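Local atomic coordinates of uncharacterized protein from DUF364 family (Desulfitobacterium hafniense, PDB entry 3L5O), a protein that is of unknown function but combines enolase-like and Rossmann-like folds, probably binds an adenosyl group and may take part in heavy-metal chelation. Residues 135-138 with 139-142; 181-184 with 185-189. One frame throughout, in Å; residues are numbered along the deposited sequence.

Both contacts are local, and they follow one another along the chain without nesting or crossing. Contact 1, residues 135-142, comes first. It turns the chain twice between helix 131-134 and strand 143-147. Contact 2, residues 181-189, winds off the end of helix 180-183 and leads into strand 189-193. These two strands are parallel neighbours in the seven-stranded mixed sheet, so each contact shapes the chain just ahead of one of them. The centres of contact 1 and contact 2 lie about 16 Å apart, yet the two touch. Val139 CG1 packs on Tyr189 CD2 at 3.8 Å, and Lys142 CB lies beside Asp188 OD2 at 3.6 Å.

Contact 1 (135-138 with 139-142); sequences SQNE and VKGK
Val139 meets Ser135 through its backbone and both of its methyl groups. Val139 N donates to Ser135 O at 3.2 Å, and the donor is tilted 22° from the carbonyl plane. The same oxygen lies 3.3 Å from Val139 CG1 and 3.2 Å from Val139 CG2, so the isopropyl group straddles it. CG1 stands anti to the carbonyl carbon of Val139 (chi1 -56°). This leaves CG2 between the backbone N and the carbonyl carbon, where it also reaches Gln136 O at 3.6 Å. With an alanine here, both methyls are gone, which would probably open a gap beside Ser135 O and against Tyr189 and Tyr191. Further along, the chain makes a type I beta turn from Asn137 to Lys140. A weak bond from Lys140 N to Asn137 O, 3.4 Å long, closes it. A type II turn from Val139 to Lys142 overlaps it, with Gly141 at positive phi and Lys142 N donating to Val139 O at 3.0 Å. Together they carry the chain from helix 131-134 to strand 143-147, a strand of the mixed sheet that probably forms the Rossmann-like part. The aliphatic start of Lys140 lies along the first turn, with its CG 3.4 Å from Gln136 O. Partners beyond the turns hold two of the side chains. The hydroxyl of Ser135 is hydrogen-bonded to Pro131 O and to the hydroxyl of Tyr191. Glu138 has CG anti to its own backbone N (chi1 -156°), and its extended chain carries the carboxylate to a salt bridge with Arg214.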
loop_
_atom_site.group_PDB
_atom_site.type_symbol
_atom_site.label_atom_id
_atom_site.label_comp_id
_atom_site.label_asym_id
_atom_site.label_seq_id
_atom_site.Cartn_x
_atom_site.Cartn_y
_atom_site.Cartn_z
ATOM N N SER A 135 -3.135 -16.050 -7.701
ATOM C CA SER A 135 -4.181 -16.734 -6.936
ATOM C C SER A 135 -5.419 -17.120 -7.753
ATOM O O SER A 135 -6.469 -17.391 -7.183
ATOM C CB SER A 135 -4.567 -15.903 -5.701
ATOM O OG SER A 135 -4.830 -14.554 -6.032
ATOM N N GLN A 136 -5.288 -17.197 -9.075
ATOM C CA GLN A 136 -6.409 -17.576 -9.939
ATOM C C GLN A 136 -6.918 -18.973 -9.637
ATOM O O GLN A 136 -8.121 -19.187 -9.525
ATOM C CB GLN A 136 -6.003 -17.570 -11.401
ATOM C CG GLN A 136 -5.636 -16.228 -11.961
ATOM C CD GLN A 136 -5.089 -16.380 -13.363
ATOM O OE1 GLN A 136 -3.871 -16.370 -13.578
ATOM N NE2 GLN A 136 -5.982 -16.586 -14.309
ATOM N N ASN A 137 -6.000 -19.930 -9.546
ATOM C CA ASN A 137 -6.369 -21.299 -9.189
ATOM C C ASN A 137 -7.051 -21.394 -7.822
ATOM O O ASN A 137 -8.086 -22.036 -7.672
ATOM C CB ASN A 137 -5.139 -22.209 -9.242
ATOM C CG ASN A 137 -4.771 -22.587 -10.658
ATOM O OD1 ASN A 137 -5.548 -23.238 -11.354
ATOM N ND2 ASN A 137 -3.590 -22.169 -11.100
ATOM N N GLU A 138 -6.492 -20.698 -6.846
ATOM C CA GLU A 138 -6.949 -20.784 -5.466
ATOM C C GLU A 138 -8.364 -20.266 -5.232
ATOM O O GLU A 138 -9.092 -20.808 -4.406
ATOM C CB GLU A 138 -6.014 -19.987 -4.586
ATOM C CG GLU A 138 -6.026 -20.453 -3.157
ATOM C CD GLU A 138 -5.049 -19.671 -2.338
ATOM O OE1 GLU A 138 -5.057 -18.430 -2.486
ATOM O OE2 GLU A 138 -4.283 -20.300 -1.574
ATOM N N VAL A 139 -8.740 -19.218 -5.965
ATOM C CA VAL A 139 -10.009 -18.533 -5.761
ATOM C C VAL A 139 -11.127 -19.038 -6.654
ATOM O O VAL A 139 -12.230 -18.521 -6.576
ATOM C CB VAL A 139 -9.868 -17.003 -5.962
ATOM C CG1 VAL A 139 -8.804 -16.433 -5.048
ATOM C CG2 VAL A 139 -9.579 -16.650 -7.427
ATOM N N LYS A 140 -10.842 -20.027 -7.502
ATOM C CA LYS A 140 -11.822 -20.577 -8.421
ATOM C C LYS A 140 -13.031 -21.086 -7.649
ATOM O O LYS A 140 -12.870 -21.880 -6.731
ATOM C CB LYS A 140 -11.227 -21.767 -9.219
ATOM C CG LYS A 140 -10.483 -21.410 -10.513
ATOM C CD LYS A 140 -10.416 -22.627 -11.487
ATOM C CE LYS A 140 -10.320 -22.198 -12.973
ATOM N NZ LYS A 140 -9.109 -21.361 -13.267
ATOM N N GLY A 141 -14.222 -20.631 -8.031
ATOM C CA GLY A 141 -15.470 -21.027 -7.409
ATOM C C GLY A 141 -15.750 -20.407 -6.049
ATOM O O GLY A 141 -16.747 -20.722 -5.424
ATOM N N LYS A 142 -14.897 -19.497 -5.605
ATOM C CA LYS A 142 -14.984 -18.940 -4.258
ATOM C C LYS A 142 -15.504 -17.518 -4.294
ATOM O O LYS A 142 -15.602 -16.909 -5.351
ATOM C CB LYS A 142 -13.619 -18.994 -3.584
ATOM C CG LYS A 142 -13.019 -20.384 -3.498
ATOM C CD LYS A 142 -13.928 -21.346 -2.753
ATOM C CE LYS A 142 -13.152 -22.530 -2.232
ATOM N NZ LYS A 142 -14.061 -23.657 -1.840
#

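Contact 2 (181-184 with 185-189); sequences EFIL and PECDY
Ile183 turns CG2 anti to its backbone N, and Cys187 sets SG anti to its carbonyl carbon (chi1 -69°). These torsions bring CG2 of Ile183 and SG of Cys187 to 3.9 Å. The contact is the run-out of helix 180-183 into a short 3-10 turn, just before strand 189-193 of the Rossmann-like sheet. Two bonds of the i to i+3 kind make the turn. Glu186 N donates to Ile183 O at 3.1 Å, and Cys187 N donates to Leu184 O. Both donors sit above the carbonyl plane, by 47° at Ile183 and by 64° at Leu184. Pro185 has no N-H to offer the preceding turn of the helix. Its ring lies over that turn instead, with CD 3.7 Å from Glu181 O. Pro185 CD also packs on Leu184 CB at 3.6 Å. The CB of Glu186 lies close to Ile183 O. Around the turn, the buried side chain of Leu184 packs on Leu205 and Leu208 of helix 202-208 and on Val147, joining the turn to that helix and the sheet. Cys187 touches Lys143 of the same strand as Val147. Glu181 makes a salt bridge with Arg204. A water spans the Leu184-Cys187 turn, donating to Leu184 O at 2.6 Å and to Cys187 O at 2.8 Å.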
loop_
_atom_site.group_PDB
_atom_site.type_symbol
_atom_site.label_atom_id
_atom_site.label_comp_id
_atom_site.label_asym_id
_atom_site.label_seq_id
_atom_site.Cartn_x
_atom_site.Cartn_y
_atom_site.Cartn_z
ATOM N N GLU A 181 -19.367 -3.554 4.752
ATOM C CA GLU A 181 -20.015 -4.096 5.934
ATOM C C GLU A 181 -20.904 -5.306 5.621
ATOM O O GLU A 181 -21.089 -6.198 6.466
ATOM C CB GLU A 181 -20.856 -3.017 6.636
ATOM C CG GLU A 181 -20.063 -1.878 7.263
ATOM C CD GLU A 181 -19.397 -2.255 8.575
ATOM O OE1 GLU A 181 -19.864 -3.212 9.235
ATOM O OE2 GLU A 181 -18.405 -1.603 8.941
ATOM N N PHE A 182 -21.460 -5.298 4.416
ATOM C CA PHE A 182 -22.408 -6.286 3.962
ATOM C C PHE A 182 -21.699 -7.423 3.223
ATOM O O PHE A 182 -22.108 -8.549 3.307
ATOM C CB PHE A 182 -23.471 -5.637 3.054
ATOM C CG PHE A 182 -24.346 -4.626 3.761
ATOM C CD1 PHE A 182 -23.886 -3.356 4.027
ATOM C CD2 PHE A 182 -25.610 -4.968 4.196
ATOM C CE1 PHE A 182 -24.690 -2.429 4.697
ATOM C CE2 PHE A 182 -26.414 -4.043 4.847
ATOM C CZ PHE A 182 -25.945 -2.771 5.089
ATOM N N ILE A 183 -20.621 -7.130 2.514
ATOM C CA ILE A 183 -20.042 -8.082 1.577
ATOM C C ILE A 183 -18.822 -8.790 2.127
ATOM O O ILE A 183 -18.695 -10.008 1.941
ATOM C CB ILE A 183 -19.629 -7.377 0.249
ATOM C CG1 ILE A 183 -20.874 -6.952 -0.508
ATOM C CG2 ILE A 183 -18.770 -8.313 -0.625
ATOM C CD1 ILE A 183 -20.576 -6.280 -1.759
ATOM N N LEU A 184 -17.893 -8.045 2.745
ATOM C CA LEU A 184 -16.620 -8.643 3.127
ATOM C C LEU A 184 -16.714 -9.811 4.106
ATOM O O LEU A 184 -15.876 -10.702 3.999
ATOM C CB LEU A 184 -15.608 -7.604 3.631
ATOM C CG LEU A 184 -15.179 -6.563 2.569
ATOM C CD1 LEU A 184 -14.122 -5.611 3.121
ATOM C CD2 LEU A 184 -14.687 -7.219 1.295
ATOM N N PRO A 185 -17.617 -9.786 5.101
ATOM C CA PRO A 185 -17.783 -10.943 5.998
ATOM C C PRO A 185 -18.183 -12.255 5.320
ATOM O O PRO A 185 -17.939 -13.313 5.907
ATOM C CB PRO A 185 -18.830 -10.452 7.013
ATOM C CG PRO A 185 -18.640 -8.969 7.040
ATOM C CD PRO A 185 -18.447 -8.653 5.554
ATOM N N GLU A 186 -18.739 -12.195 4.105
ATOM C CA GLU A 186 -19.067 -13.392 3.319
ATOM C C GLU A 186 -17.906 -13.907 2.454
ATOM O O GLU A 186 -18.033 -14.958 1.826
ATOM C CB GLU A 186 -20.246 -13.115 2.376
ATOM C CG GLU A 186 -21.472 -12.486 3.008
ATOM C CD GLU A 186 -21.797 -13.099 4.354
ATOM O OE1 GLU A 186 -22.414 -14.192 4.405
ATOM O OE2 GLU A 186 -21.402 -12.492 5.373
ATOM N N CYS A 187 -16.800 -13.175 2.398
ATOM C CA CYS A 187 -15.735 -13.477 1.424
ATOM C C CYS A 187 -14.721 -14.490 1.924
ATOM O O CYS A 187 -14.297 -14.433 3.071
ATOM C CB CYS A 187 -15.037 -12.201 0.992
ATOM S SG CYS A 187 -16.104 -11.145 -0.017
ATOM N N ASP A 188 -14.399 -15.455 1.062
ATOM C CA ASP A 188 -13.318 -16.408 1.300
ATOM C C ASP A 188 -11.938 -15.802 1.116
ATOM O O ASP A 188 -10.985 -16.220 1.756
ATOM C CB ASP A 188 -13.463 -17.587 0.337
ATOM C CG ASP A 188 -14.812 -18.239 0.434
ATOM O OD1 ASP A 188 -15.201 -18.614 1.566
ATOM O OD2 ASP A 188 -15.553 -18.393 -0.559
ATOM N N TYR A 189 -11.817 -14.863 0.182
ATOM C CA TYR A 189 -10.542 -14.197 -0.100
ATOM C C TYR A 189 -10.806 -12.718 -0.263
ATOM O O TYR A 189 -11.768 -12.327 -0.918
ATOM C CB TYR A 189 -9.895 -14.726 -1.375
ATOM C CG TYR A 189 -9.457 -16.150 -1.252
ATOM C CD1 TYR A 189 -8.209 -16.460 -0.724
ATOM C CD2 TYR A 189 -10.312 -17.205 -1.597
ATOM C CE1 TYR A 189 -7.801 -17.771 -0.573
ATOM C CE2 TYR A 189 -9.905 -18.552 -1.442
ATOM C CZ TYR A 189 -8.652 -18.807 -0.913
ATOM O OH TYR A 189 -8.217 -20.097 -0.738
HETATM O O HOH W 1 -14.561 -12.592 5.165
#